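Enterobactin synthetase component F-related protein (Vibrio cholerae serotype O1, PDB 4OXI) is the adenylation domain protein AlmE, which binds glycyl-adenosine-5'-phosphate and probably uses ATP to activate glycine in an LPS modification pathway behind antimicrobial peptide resistance. Local coordinates at residues D146-D151 / L169-L174; E392-I397 / G415-S420; P251-D256 / S329-F334. All coordinates share one frame; numbering follows the deposited sequence.

Contact 1 (D146-D151 / L169-L174); sequences DSIMVD and LHIYAL
S147, I148 and M149 pair in parallel with H170, I171 and Y172, the strand axes coming within 4.7 Å at 23°, and the backbone of 146-151 alternately accepts from and donates to that of 169-174. H170 N donates to D146 O (2.8 Å), I148 N to H170 O, Y172 N to I148 O (2.7 Å), and V150 N to Y172 O. Beyond V150 the chains separate, and a water carries the ladder one step further by donating to V150 O while accepting from L174 N. On the face of S147, M149, H170 and Y172, the M149 side chain leaves with CG anti to the backbone N (chi1 -176°) and then bends at chi2. That bend lays SD beside Y172 CB, 3.9 Å away, the two side chains crossing at about a right angle, and carries CE on to L174 CG. S147 CB approaches Y172 CE2 obliquely to the ring. The H170 ring has D146 O in plane at its edge; its ND1 is hydrogen-bonded to H192, whose ring also stacks on Y172, while W92 meets Y172 edge-to-face. I148 and I171 point to the other face, where aliphatic contacts predominate. I148 CD1 meets L169 CD1 at 4.0 Å, and V150 CG2 lies 3.8 Å from I171 CG2 and also reaches A173 CB. Helix 155-164 packs here, L161 touching both I148 and L169, and L158 touching I171. Strand 99-102 flanks 147-149, and strand 190-193 flanks 170-173. Strand, covering helix and adjacent parallel strand make a classic beta-alpha-beta crossover within a five-stranded parallel sheet of this AMP-binding enzyme.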
ATOM      1  N   ASP A 146      -5.210  -6.944  19.972  1.00 21.75           N
ATOM      2  CA  ASP A 146      -4.796  -6.332  21.227  1.00 26.76           C
ATOM      3  C   ASP A 146      -3.283  -6.385  21.409  1.00 25.71           C
ATOM      4  O   ASP A 146      -2.806  -6.382  22.540  1.00 28.61           O
ATOM      5  CB  ASP A 146      -5.491  -7.003  22.414  1.00 28.48           C
ATOM      6  CG  ASP A 146      -5.111  -8.468  22.568  1.00 39.00           C
ATOM      7  OD1 ASP A 146      -4.362  -9.008  21.711  1.00 37.19           O
ATOM      8  OD2 ASP A 146      -5.570  -9.091  23.557  1.00 49.52           O
ATOM      9  N   SER A 147      -2.538  -6.467  20.306  1.00 22.84           N
ATOM     10  CA  SER A 147      -1.081  -6.560  20.372  1.00 22.53           C
ATOM     11  C   SER A 147      -0.467  -5.512  19.467  1.00 19.88           C
ATOM     12  O   SER A 147      -0.860  -5.376  18.307  1.00 21.89           O
ATOM     13  CB  SER A 147      -0.608  -7.950  19.955  1.00 23.87           C
ATOM     14  OG  SER A 147      -1.177  -8.939  20.805  1.00 26.71           O
ATOM     15  N   ILE A 148       0.477  -4.745  20.005  1.00 21.42           N
ATOM     16  CA  ILE A 148       1.058  -3.649  19.252  1.00 21.01           C
ATOM     17  C   ILE A 148       2.576  -3.639  19.340  1.00 24.31           C
ATOM     18  O   ILE A 148       3.143  -3.656  20.450  1.00 19.65           O
ATOM     19  CB  ILE A 148       0.545  -2.300  19.758  1.00 22.45           C
ATOM     20  CG1 ILE A 148      -0.973  -2.323  19.903  1.00 22.60           C
ATOM     21  CG2 ILE A 148       0.935  -1.173  18.781  1.00 18.85           C
ATOM     22  CD1 ILE A 148      -1.550  -0.939  20.314  1.00 28.86           C
ATOM     23  N   MET A 149       3.226  -3.610  18.174  1.00 18.75           N
ATOM     24  CA  MET A 149       4.675  -3.451  18.105  1.00 21.11           C
ATOM     25  C   MET A 149       5.030  -1.977  18.047  1.00 20.94           C
ATOM     26  O   MET A 149       4.530  -1.240  17.183  1.00 19.37           O
ATOM     27  CB  MET A 149       5.237  -4.116  16.848  1.00 23.09           C
ATOM     28  CG  MET A 149       6.747  -4.058  16.782  1.00 22.90           C
ATOM     29  SD  MET A 149       7.452  -5.414  17.721  1.00 25.18           S
ATOM     30  CE  MET A 149       9.198  -5.042  17.556  1.00 21.56           C
ATOM     31  N   VAL A 150       5.909  -1.549  18.944  1.00 18.53           N
ATOM     32  CA  VAL A 150       6.268  -0.140  19.031  1.00 21.17           C
ATOM     33  C   VAL A 150       7.777  -0.000  18.945  1.00 22.50           C
ATOM     34  O   VAL A 150       8.495  -1.005  18.846  1.00 23.57           O
ATOM     35  CB  VAL A 150       5.736   0.499  20.348  1.00 21.38           C
ATOM     36  CG1 VAL A 150       4.250   0.229  20.497  1.00 21.22           C
ATOM     37  CG2 VAL A 150       6.480  -0.054  21.568  1.00 18.79           C
ATOM     38  N   ASP A 151       8.251   1.244  18.972  1.00 24.37           N
ATOM     39  CA  ASP A 151       9.680   1.552  19.110  1.00 25.97           C
ATOM     40  C   ASP A 151       9.804   2.866  19.867  1.00 25.73           C
ATOM     41  O   ASP A 151       8.786   3.487  20.176  1.00 26.78           O
ATOM     42  CB  ASP A 151      10.357   1.671  17.743  1.00 27.21           C
ATOM     43  CG  ASP A 151       9.728   2.761  16.862  1.00 31.45           C
ATOM     44  OD1 ASP A 151       9.233   3.782  17.384  1.00 36.03           O
ATOM     45  OD2 ASP A 151       9.728   2.603  15.623  1.00 37.23           O
ATOM     46  N   LEU A 169      -3.943  -3.977  26.680  1.00 27.54           N
ATOM     47  CA  LEU A 169      -3.188  -4.109  25.435  1.00 24.59           C
ATOM     48  C   LEU A 169      -1.855  -4.774  25.728  1.00 24.09           C
ATOM     49  O   LEU A 169      -1.315  -4.642  26.825  1.00 23.52           O
ATOM     50  CB  LEU A 169      -2.949  -2.747  24.783  1.00 24.44           C
ATOM     51  CG  LEU A 169      -4.185  -2.030  24.254  1.00 29.94           C
ATOM     52  CD1 LEU A 169      -3.796  -0.713  23.597  1.00 27.51           C
ATOM     53  CD2 LEU A 169      -4.935  -2.927  23.277  1.00 25.65           C
ATOM     54  N   HIS A 170      -1.337  -5.506  24.748  1.00 22.53           N
ATOM     55  CA  HIS A 170      -0.035  -6.141  24.882  1.00 23.83           C
ATOM     56  C   HIS A 170       0.969  -5.482  23.946  1.00 24.17           C
ATOM     57  O   HIS A 170       0.837  -5.539  22.711  1.00 23.41           O
ATOM     58  CB  HIS A 170      -0.163  -7.639  24.643  1.00 22.76           C
ATOM     59  CG  HIS A 170      -0.956  -8.332  25.708  1.00 26.95           C
ATOM     60  ND1 HIS A 170      -0.364  -8.969  26.781  1.00 23.86           N
ATOM     61  CD2 HIS A 170      -2.296  -8.446  25.891  1.00 22.10           C
ATOM     62  CE1 HIS A 170      -1.307  -9.460  27.568  1.00 24.36           C
ATOM     63  NE2 HIS A 170      -2.484  -9.164  27.046  1.00 26.18           N
ATOM     64  N   ILE A 171       1.952  -4.829  24.559  1.00 23.72           N
ATOM     65  CA  ILE A 171       2.885  -3.961  23.864  1.00 19.75           C
ATOM     66  C   ILE A 171       4.205  -4.688  23.664  1.00 24.38           C
ATOM     67  O   ILE A 171       4.771  -5.219  24.625  1.00 21.85           O
ATOM     68  CB  ILE A 171       3.147  -2.709  24.696  1.00 23.45           C
ATOM     69  CG1 ILE A 171       1.826  -2.075  25.127  1.00 19.87           C
ATOM     70  CG2 ILE A 171       4.011  -1.720  23.933  1.00 21.46           C
ATOM     71  CD1 ILE A 171       0.937  -1.663  23.974  1.00 25.26           C
ATOM     72  N   TYR A 172       4.698  -4.721  22.423  1.00 20.90           N
ATOM     73  CA  TYR A 172       5.941  -5.415  22.138  1.00 20.44           C
ATOM     74  C   TYR A 172       6.999  -4.439  21.678  1.00 21.29           C
ATOM     75  O   TYR A 172       6.697  -3.482  20.971  1.00 22.84           O
ATOM     76  CB  TYR A 172       5.727  -6.509  21.089  1.00 21.37           C
ATOM     77  CG  TYR A 172       4.922  -7.661  21.627  1.00 22.89           C
ATOM     78  CD1 TYR A 172       5.546  -8.776  22.171  1.00 25.93           C
ATOM     79  CD2 TYR A 172       3.532  -7.623  21.622  1.00 22.98           C
ATOM     80  CE1 TYR A 172       4.808  -9.830  22.688  1.00 20.16           C
ATOM     81  CE2 TYR A 172       2.792  -8.671  22.132  1.00 26.37           C
ATOM     82  CZ  TYR A 172       3.437  -9.765  22.666  1.00 22.57           C
ATOM     83  OH  TYR A 172       2.689 -10.811  23.168  1.00 24.95           O
ATOM     84  N   ALA A 173       8.243  -4.678  22.074  1.00 22.80           N
ATOM     85  CA  ALA A 173       9.350  -3.834  21.634  1.00 22.53           C
ATOM     86  C   ALA A 173      10.654  -4.616  21.683  1.00 26.01           C
ATOM     87  O   ALA A 173      10.779  -5.567  22.453  1.00 29.19           O
ATOM     88  CB  ALA A 173       9.437  -2.587  22.501  1.00 20.39           C
ATOM     89  N   LEU A 174      11.619  -4.228  20.850  1.00 26.65           N
ATOM     90  CA  LEU A 174      12.956  -4.815  20.906  1.00 29.49           C
ATOM     91  C   LEU A 174      13.675  -4.322  22.180  1.00 29.28           C
ATOM     92  O   LEU A 174      13.259  -3.324  22.770  1.00 29.04           O
ATOM     93  CB  LEU A 174      13.732  -4.457  19.635  1.00 30.79           C
ATOM     94  CG  LEU A 174      13.077  -4.943  18.337  1.00 31.98           C
ATOM     95  CD1 LEU A 174      13.746  -4.312  17.125  1.00 27.32           C
ATOM     96  CD2 LEU A 174      13.110  -6.465  18.242  1.00 25.99           C
TER
HETATM   97  O   HOH W   1      11.159  -2.099  19.214  1.00 26.63           O

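Contact 2 (E392-I397 / G415-S420); sequences ECLAII and GELLLS
C393 O accepts twice from S420: the backbone N lies in the carbonyl plane at 3.0 Å, with a bent N-H...O angle of 133°, while OG stands above that plane at 3.2 Å. S420 OG reaches back this way because it sits between its own N and carbonyl carbon (chi1 64°); it is also hydrogen-bonded to R445 NH2, of strand 445-457. Among the antiparallel backbone bonds, L418 N to A395 O measures 2.6 Å, and I397 N to E416 O and E416 N to I397 O are each 2.9 Å. In the apolar packing, L394 CD2 and L419 CD2 touch at 3.5 Å, their side chains side by side, whereas on the other face I397 CG2 packs between E416 CB and the methyls of L418. G415 lies where the chain turns a corner; its CA passes 3.4 Å from I397 O, a place with no space for a side chain. The E416 carboxylate leaves the pair for R467 and the G451 backbone N. In the antiparallel sheet, strand 394-397 lies between 403-405 and 416-419, the latter pairing onward with 445-457; W447 covers A395 and L418, and L461 of strand 460-466 packs on L394, I396 and L417.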
ATOM      1  N   GLU A 392      -7.286 -15.125 -17.937  1.00 46.03           N
ATOM      2  CA  GLU A 392      -8.593 -15.404 -17.322  1.00 40.97           C
ATOM      3  C   GLU A 392      -8.912 -14.600 -16.066  1.00 41.68           C
ATOM      4  O   GLU A 392      -9.851 -14.935 -15.341  1.00 45.09           O
ATOM      5  CB  GLU A 392      -8.786 -16.901 -17.054  1.00 48.00           C
ATOM      6  CG  GLU A 392      -8.536 -17.767 -18.276  1.00 57.33           C
ATOM      7  CD  GLU A 392      -9.014 -19.194 -18.102  1.00 66.71           C
ATOM      8  OE1 GLU A 392      -8.948 -19.724 -16.964  1.00 65.96           O
ATOM      9  OE2 GLU A 392      -9.460 -19.780 -19.115  1.00 69.03           O
ATOM     10  N   CYS A 393      -8.164 -13.524 -15.826  1.00 39.06           N
ATOM     11  CA  CYS A 393      -8.350 -12.702 -14.628  1.00 35.57           C
ATOM     12  C   CYS A 393      -9.147 -11.425 -14.845  1.00 32.76           C
ATOM     13  O   CYS A 393      -9.625 -10.820 -13.881  1.00 34.45           O
ATOM     14  CB  CYS A 393      -6.987 -12.313 -14.030  1.00 34.66           C
ATOM     15  SG  CYS A 393      -6.243 -13.662 -13.128  1.00 56.38           S
ATOM     16  N   LEU A 394      -9.256 -10.988 -16.094  1.00 28.91           N
ATOM     17  CA  LEU A 394      -9.829  -9.685 -16.374  1.00 25.56           C
ATOM     18  C   LEU A 394     -11.083  -9.809 -17.227  1.00 31.48           C
ATOM     19  O   LEU A 394     -11.152 -10.648 -18.127  1.00 27.70           O
ATOM     20  CB  LEU A 394      -8.821  -8.820 -17.117  1.00 25.85           C
ATOM     21  CG  LEU A 394      -7.472  -8.571 -16.445  1.00 31.24           C
ATOM     22  CD1 LEU A 394      -6.646  -7.638 -17.297  1.00 30.21           C
ATOM     23  CD2 LEU A 394      -7.672  -7.973 -15.066  1.00 27.55           C
ATOM     24  N   ALA A 395     -12.068  -8.967 -16.938  1.00 28.96           N
ATOM     25  CA  ALA A 395     -13.203  -8.783 -17.828  1.00 28.27           C
ATOM     26  C   ALA A 395     -13.590  -7.314 -17.852  1.00 29.12           C
ATOM     27  O   ALA A 395     -13.215  -6.547 -16.956  1.00 30.16           O
ATOM     28  CB  ALA A 395     -14.379  -9.646 -17.404  1.00 30.11           C
ATOM     29  N   ILE A 396     -14.329  -6.926 -18.886  1.00 30.65           N
ATOM     30  CA  ILE A 396     -14.775  -5.554 -19.063  1.00 29.38           C
ATOM     31  C   ILE A 396     -16.286  -5.591 -19.215  1.00 32.32           C
ATOM     32  O   ILE A 396     -16.813  -6.416 -19.952  1.00 36.46           O
ATOM     33  CB  ILE A 396     -14.158  -4.947 -20.320  1.00 30.30           C
ATOM     34  CG1 ILE A 396     -12.632  -4.968 -20.228  1.00 29.25           C
ATOM     35  CG2 ILE A 396     -14.653  -3.527 -20.548  1.00 29.23           C
ATOM     36  CD1 ILE A 396     -11.940  -4.521 -21.512  1.00 31.71           C
ATOM     37  N   ILE A 397     -16.994  -4.734 -18.495  1.00 33.59           N
ATOM     38  CA  ILE A 397     -18.441  -4.662 -18.657  1.00 33.92           C
ATOM     39  C   ILE A 397     -18.811  -3.296 -19.217  1.00 38.21           C
ATOM     40  O   ILE A 397     -18.443  -2.267 -18.646  1.00 37.43           O
ATOM     41  CB  ILE A 397     -19.190  -4.994 -17.349  1.00 38.92           C
ATOM     42  CG1 ILE A 397     -20.691  -4.811 -17.522  1.00 48.08           C
ATOM     43  CG2 ILE A 397     -18.708  -4.137 -16.195  1.00 38.05           C
ATOM     44  CD1 ILE A 397     -21.473  -5.181 -16.273  1.00 53.85           C
ATOM     45  N   GLY A 415     -15.261  -0.014 -21.152  1.00 33.60           N
ATOM     46  CA  GLY A 415     -16.133  -0.176 -20.000  1.00 31.00           C
ATOM     47  C   GLY A 415     -15.383  -0.329 -18.685  1.00 30.98           C
ATOM     48  O   GLY A 415     -14.188  -0.020 -18.587  1.00 31.39           O
ATOM     49  N   GLU A 416     -16.088  -0.801 -17.663  1.00 27.33           N
ATOM     50  CA  GLU A 416     -15.494  -0.954 -16.350  1.00 32.10           C
ATOM     51  C   GLU A 416     -14.715  -2.258 -16.252  1.00 30.10           C
ATOM     52  O   GLU A 416     -15.195  -3.306 -16.674  1.00 29.67           O
ATOM     53  CB  GLU A 416     -16.566  -0.901 -15.262  1.00 28.18           C
ATOM     54  CG  GLU A 416     -16.034  -1.298 -13.895  1.00 30.44           C
ATOM     55  CD  GLU A 416     -17.018  -1.049 -12.783  1.00 34.08           C
ATOM     56  OE1 GLU A 416     -18.174  -0.683 -13.083  1.00 39.05           O
ATOM     57  OE2 GLU A 416     -16.630  -1.208 -11.604  1.00 34.13           O
ATOM     58  N   LEU A 417     -13.515  -2.183 -15.691  1.00 28.05           N
ATOM     59  CA  LEU A 417     -12.652  -3.349 -15.521  1.00 23.97           C
ATOM     60  C   LEU A 417     -13.096  -4.188 -14.332  1.00 25.18           C
ATOM     61  O   LEU A 417     -13.343  -3.650 -13.250  1.00 23.97           O
ATOM     62  CB  LEU A 417     -11.207  -2.893 -15.313  1.00 25.99           C
ATOM     63  CG  LEU A 417     -10.118  -3.960 -15.325  1.00 28.65           C
ATOM     64  CD1 LEU A 417     -10.131  -4.665 -16.653  1.00 21.91           C
ATOM     65  CD2 LEU A 417      -8.742  -3.334 -15.073  1.00 25.20           C
ATOM     66  N   LEU A 418     -13.193  -5.504 -14.535  1.00 25.14           N
ATOM     67  CA  LEU A 418     -13.555  -6.424 -13.471  1.00 24.02           C
ATOM     68  C   LEU A 418     -12.359  -7.319 -13.189  1.00 27.13           C
ATOM     69  O   LEU A 418     -11.653  -7.724 -14.110  1.00 26.25           O
ATOM     70  CB  LEU A 418     -14.741  -7.295 -13.884  1.00 30.00           C
ATOM     71  CG  LEU A 418     -16.042  -6.602 -14.277  1.00 31.26           C
ATOM     72  CD1 LEU A 418     -17.109  -7.631 -14.601  1.00 30.15           C
ATOM     73  CD2 LEU A 418     -16.509  -5.705 -13.160  1.00 25.89           C
ATOM     74  N   LEU A 419     -12.132  -7.629 -11.914  1.00 24.60           N
ATOM     75  CA  LEU A 419     -10.967  -8.415 -11.530  1.00 24.09           C
ATOM     76  C   LEU A 419     -11.405  -9.728 -10.891  1.00 25.09           C
ATOM     77  O   LEU A 419     -12.444  -9.794 -10.221  1.00 27.88           O
ATOM     78  CB  LEU A 419     -10.095  -7.619 -10.549  1.00 22.90           C
ATOM     79  CG  LEU A 419      -9.761  -6.198 -11.006  1.00 27.66           C
ATOM     80  CD1 LEU A 419      -9.058  -5.449  -9.898  1.00 27.63           C
ATOM     81  CD2 LEU A 419      -8.892  -6.225 -12.255  1.00 22.43           C
ATOM     82  N   SER A 420     -10.613 -10.771 -11.091  1.00 25.45           N
ATOM     83  CA  SER A 420     -10.859 -12.037 -10.417  1.00 30.84           C
ATOM     84  C   SER A 420      -9.549 -12.796 -10.300  1.00 30.01           C
ATOM     85  O   SER A 420      -8.516 -12.341 -10.788  1.00 27.08           O
ATOM     86  CB  SER A 420     -11.853 -12.876 -11.211  1.00 31.88           C
ATOM     87  OG  SER A 420     -11.298 -13.209 -12.472  1.00 32.04           O
TER

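Contact 3 (P251-D256 / S329-F334); sequences PLNAQD and SLRLSF
D256 OD2 is gripped by two donors, R331 NH2 from across the contact at 2.9 Å and N253 N from its own turn at 2.8 Å. The arginine reaches it on the syn side and the N253 backbone N on the anti side, each about 20° out of the carboxylate plane. This is a bidentate, side-on salt bridge: R331 NE takes the other oxygen at 3.0 Å, D256 OD1, which offers its syn lone pair. The carboxylate and guanidinium planes are 31° apart, so the fork is twisted rather than flat. D256 OD1 also accepts from T304, which ties the carboxylate to the residue just before strand 305-308. With both oxygens held, rotation of the carboxylate should be restricted. The acid closes a type I beta turn, N253 to D256, in which D256 N donates to N253 O; N253 OD1 adds an Asx turn by accepting from Q255 N. R331 departs with CG between its backbone N and carbonyl carbon (chi1 78°), then runs extended to NE, spanning the 9.3 Å between R331 CA and D256 CA. Beside the guanidinium, L252 CD2 packs obliquely against R331 NH2 and meets L332 CD1 at 3.8 Å. Y275 of helix 268-279 touches both leucines, and V305 touches L252 and D256. The contact thus links the loop leading from helix 236-249 into strand 257-260, of one mixed sheet, to the start of strand 332-336, of another. At the guanidinium edge, P251 O lies in its plane and takes a weak bond from R331 NH2 at 3.3 Å, while a water bridges the same carbonyl to R331, donating to P251 O (2.6 Å) and accepting from NH1 at 3.0 Å.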
ATOM      1  N   PRO A 251      12.946 -11.090 -12.255  1.00 33.77           N
ATOM      2  CA  PRO A 251      13.744 -11.674 -11.171  1.00 30.88           C
ATOM      3  C   PRO A 251      14.888 -10.768 -10.734  1.00 29.05           C
ATOM      4  O   PRO A 251      15.527 -10.129 -11.569  1.00 31.69           O
ATOM      5  CB  PRO A 251      14.288 -12.966 -11.795  1.00 31.86           C
ATOM      6  CG  PRO A 251      14.320 -12.686 -13.277  1.00 36.60           C
ATOM      7  CD  PRO A 251      13.141 -11.783 -13.542  1.00 32.65           C
ATOM      8  N   LEU A 252      15.141 -10.710  -9.430  1.00 27.72           N
ATOM      9  CA  LEU A 252      16.273  -9.954  -8.911  1.00 32.00           C
ATOM     10  C   LEU A 252      17.341 -10.937  -8.494  1.00 29.96           C
ATOM     11  O   LEU A 252      17.099 -12.132  -8.449  1.00 33.44           O
ATOM     12  CB  LEU A 252      15.863  -9.152  -7.673  1.00 29.57           C
ATOM     13  CG  LEU A 252      14.693  -8.181  -7.824  1.00 31.69           C
ATOM     14  CD1 LEU A 252      14.434  -7.396  -6.518  1.00 24.82           C
ATOM     15  CD2 LEU A 252      14.970  -7.257  -8.983  1.00 27.79           C
ATOM     16  N   ASN A 253      18.516 -10.430  -8.157  1.00 33.41           N
ATOM     17  CA  ASN A 253      19.541 -11.253  -7.527  1.00 36.00           C
ATOM     18  C   ASN A 253      19.964 -10.606  -6.209  1.00 33.44           C
ATOM     19  O   ASN A 253      19.598  -9.461  -5.929  1.00 32.94           O
ATOM     20  CB  ASN A 253      20.751 -11.385  -8.450  1.00 32.39           C
ATOM     21  CG  ASN A 253      21.312 -10.045  -8.826  1.00 35.66           C
ATOM     22  OD1 ASN A 253      22.006  -9.428  -8.032  1.00 36.00           O
ATOM     23  ND2 ASN A 253      20.978  -9.561 -10.025  1.00 36.61           N
ATOM     24  N   ALA A 254      20.770 -11.317  -5.427  1.00 30.03           N
ATOM     25  CA  ALA A 254      21.196 -10.846  -4.117  1.00 29.10           C
ATOM     26  C   ALA A 254      22.033  -9.570  -4.152  1.00 33.51           C
ATOM     27  O   ALA A 254      22.312  -8.991  -3.101  1.00 32.73           O
ATOM     28  CB  ALA A 254      21.961 -11.954  -3.376  1.00 32.12           C
ATOM     29  N   GLN A 255      22.454  -9.127  -5.334  1.00 31.03           N
ATOM     30  CA  GLN A 255      23.254  -7.905  -5.399  1.00 31.44           C
ATOM     31  C   GLN A 255      22.362  -6.689  -5.589  1.00 30.64           C
ATOM     32  O   GLN A 255      22.841  -5.554  -5.585  1.00 29.05           O
ATOM     33  CB  GLN A 255      24.307  -7.980  -6.517  1.00 30.90           C
ATOM     34  CG  GLN A 255      25.179  -9.227  -6.454  1.00 39.55           C
ATOM     35  CD  GLN A 255      25.556  -9.603  -5.033  1.00 42.19           C
ATOM     36  OE1 GLN A 255      26.013  -8.763  -4.253  1.00 45.64           O
ATOM     37  NE2 GLN A 255      25.357 -10.869  -4.686  1.00 40.45           N
ATOM     38  N   ASP A 256      21.062  -6.925  -5.753  1.00 27.64           N
ATOM     39  CA  ASP A 256      20.127  -5.830  -5.979  1.00 28.03           C
ATOM     40  C   ASP A 256      19.878  -5.030  -4.691  1.00 26.67           C
ATOM     41  O   ASP A 256      19.982  -5.572  -3.584  1.00 24.31           O
ATOM     42  CB  ASP A 256      18.810  -6.359  -6.558  1.00 26.66           C
ATOM     43  CG  ASP A 256      18.875  -6.574  -8.084  1.00 30.02           C
ATOM     44  OD1 ASP A 256      19.281  -5.635  -8.797  1.00 30.17           O
ATOM     45  OD2 ASP A 256      18.513  -7.672  -8.573  1.00 31.24           O
ATOM     46  N   SER A 329      22.383   3.420 -11.888  1.00 30.83           N
ATOM     47  CA  SER A 329      22.253   2.187 -11.101  1.00 28.95           C
ATOM     48  C   SER A 329      20.843   1.567 -11.159  1.00 25.67           C
ATOM     49  O   SER A 329      20.675   0.391 -10.832  1.00 25.90           O
ATOM     50  CB  SER A 329      22.653   2.419  -9.640  1.00 26.92           C
ATOM     51  OG  SER A 329      21.660   3.187  -8.954  1.00 29.97           O
ATOM     52  N   LEU A 330      19.843   2.343 -11.575  1.00 25.27           N
ATOM     53  CA  LEU A 330      18.435   1.933 -11.423  1.00 26.76           C
ATOM     54  C   LEU A 330      17.950   1.082 -12.591  1.00 27.71           C
ATOM     55  O   LEU A 330      17.449   1.616 -13.587  1.00 27.36           O
ATOM     56  CB  LEU A 330      17.533   3.169 -11.300  1.00 24.76           C
ATOM     57  CG  LEU A 330      16.386   3.103 -10.282  1.00 28.21           C
ATOM     58  CD1 LEU A 330      15.294   4.096 -10.636  1.00 22.44           C
ATOM     59  CD2 LEU A 330      15.829   1.696 -10.138  1.00 22.71           C
ATOM     60  N   ARG A 331      18.068  -0.235 -12.469  1.00 26.86           N
ATOM     61  CA  ARG A 331      17.814  -1.110 -13.624  1.00 28.30           C
ATOM     62  C   ARG A 331      16.347  -1.495 -13.774  1.00 29.69           C
ATOM     63  O   ARG A 331      15.915  -1.899 -14.857  1.00 31.05           O
ATOM     64  CB  ARG A 331      18.704  -2.357 -13.581  1.00 27.57           C
ATOM     65  CG  ARG A 331      18.259  -3.451 -12.620  1.00 29.54           C
ATOM     66  CD  ARG A 331      19.289  -4.594 -12.624  1.00 30.51           C
ATOM     67  NE  ARG A 331      18.879  -5.719 -11.789  1.00 32.18           N
ATOM     68  CZ  ARG A 331      18.009  -6.654 -12.170  1.00 33.83           C
ATOM     69  NH1 ARG A 331      17.442  -6.600 -13.372  1.00 28.43           N
ATOM     70  NH2 ARG A 331      17.692  -7.639 -11.341  1.00 28.94           N
ATOM     71  N   LEU A 332      15.580  -1.358 -12.696  1.00 26.66           N
ATOM     72  CA  LEU A 332      14.147  -1.611 -12.760  1.00 29.15           C
ATOM     73  C   LEU A 332      13.349  -0.540 -12.015  1.00 26.05           C
ATOM     74  O   LEU A 332      13.486  -0.391 -10.795  1.00 24.14           O
ATOM     75  CB  LEU A 332      13.814  -3.001 -12.208  1.00 26.66           C
ATOM     76  CG  LEU A 332      14.057  -4.234 -13.086  1.00 33.01           C
ATOM     77  CD1 LEU A 332      14.073  -5.493 -12.233  1.00 30.15           C
ATOM     78  CD2 LEU A 332      12.998  -4.352 -14.181  1.00 29.10           C
ATOM     79  N   SER A 333      12.505   0.181 -12.755  1.00 24.69           N
ATOM     80  CA  SER A 333      11.675   1.247 -12.205  1.00 22.00           C
ATOM     81  C   SER A 333      10.225   0.854 -12.346  1.00 24.47           C
ATOM     82  O   SER A 333       9.730   0.718 -13.476  1.00 24.16           O
ATOM     83  CB  SER A 333      11.893   2.545 -12.985  1.00 17.71           C
ATOM     84  OG  SER A 333      13.185   3.083 -12.745  1.00 25.12           O
ATOM     85  N   PHE A 334       9.531   0.672 -11.225  1.00 21.32           N
ATOM     86  CA  PHE A 334       8.101   0.378 -11.297  1.00 22.05           C
ATOM     87  C   PHE A 334       7.300   1.583 -10.811  1.00 24.42           C
ATOM     88  O   PHE A 334       7.698   2.250  -9.850  1.00 24.20           O
ATOM     89  CB  PHE A 334       7.736  -0.828 -10.433  1.00 20.89           C
ATOM     90  CG  PHE A 334       8.395  -2.122 -10.838  1.00 23.47           C
ATOM     91  CD1 PHE A 334       7.762  -2.995 -11.710  1.00 25.71           C
ATOM     92  CD2 PHE A 334       9.615  -2.499 -10.289  1.00 24.45           C
ATOM     93  CE1 PHE A 334       8.354  -4.213 -12.060  1.00 24.86           C
ATOM     94  CE2 PHE A 334      10.204  -3.694 -10.629  1.00 24.90           C
ATOM     95  CZ  PHE A 334       9.568  -4.559 -11.519  1.00 25.51           C
TER
HETATM   96  O   HOH W   2      15.426  -8.835 -13.829  1.00 35.15           O

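Overall arrangement
The three contacts follow one another as 1, 3, 2 along the chain, none enclosing another, and all belong to the AMP-binding part of the enzyme. They do not touch: contacts 2 and 3 come closest, with nearest atoms about 16 Å apart, against about 22 Å for 1 and 3 and about 29 Å for 1 and 2. Contacts 1 and 2 lie on opposite sides of the chain's centre, their own centres 41 Å apart. Contact 2 approaches the bound glycyl-adenosine-5'-phosphate, the L419 side chain being about 7 Å from it. Contacts 1 and 2 each pair strands within one sheet, whereas contact 3 ties two sheets together through side chains.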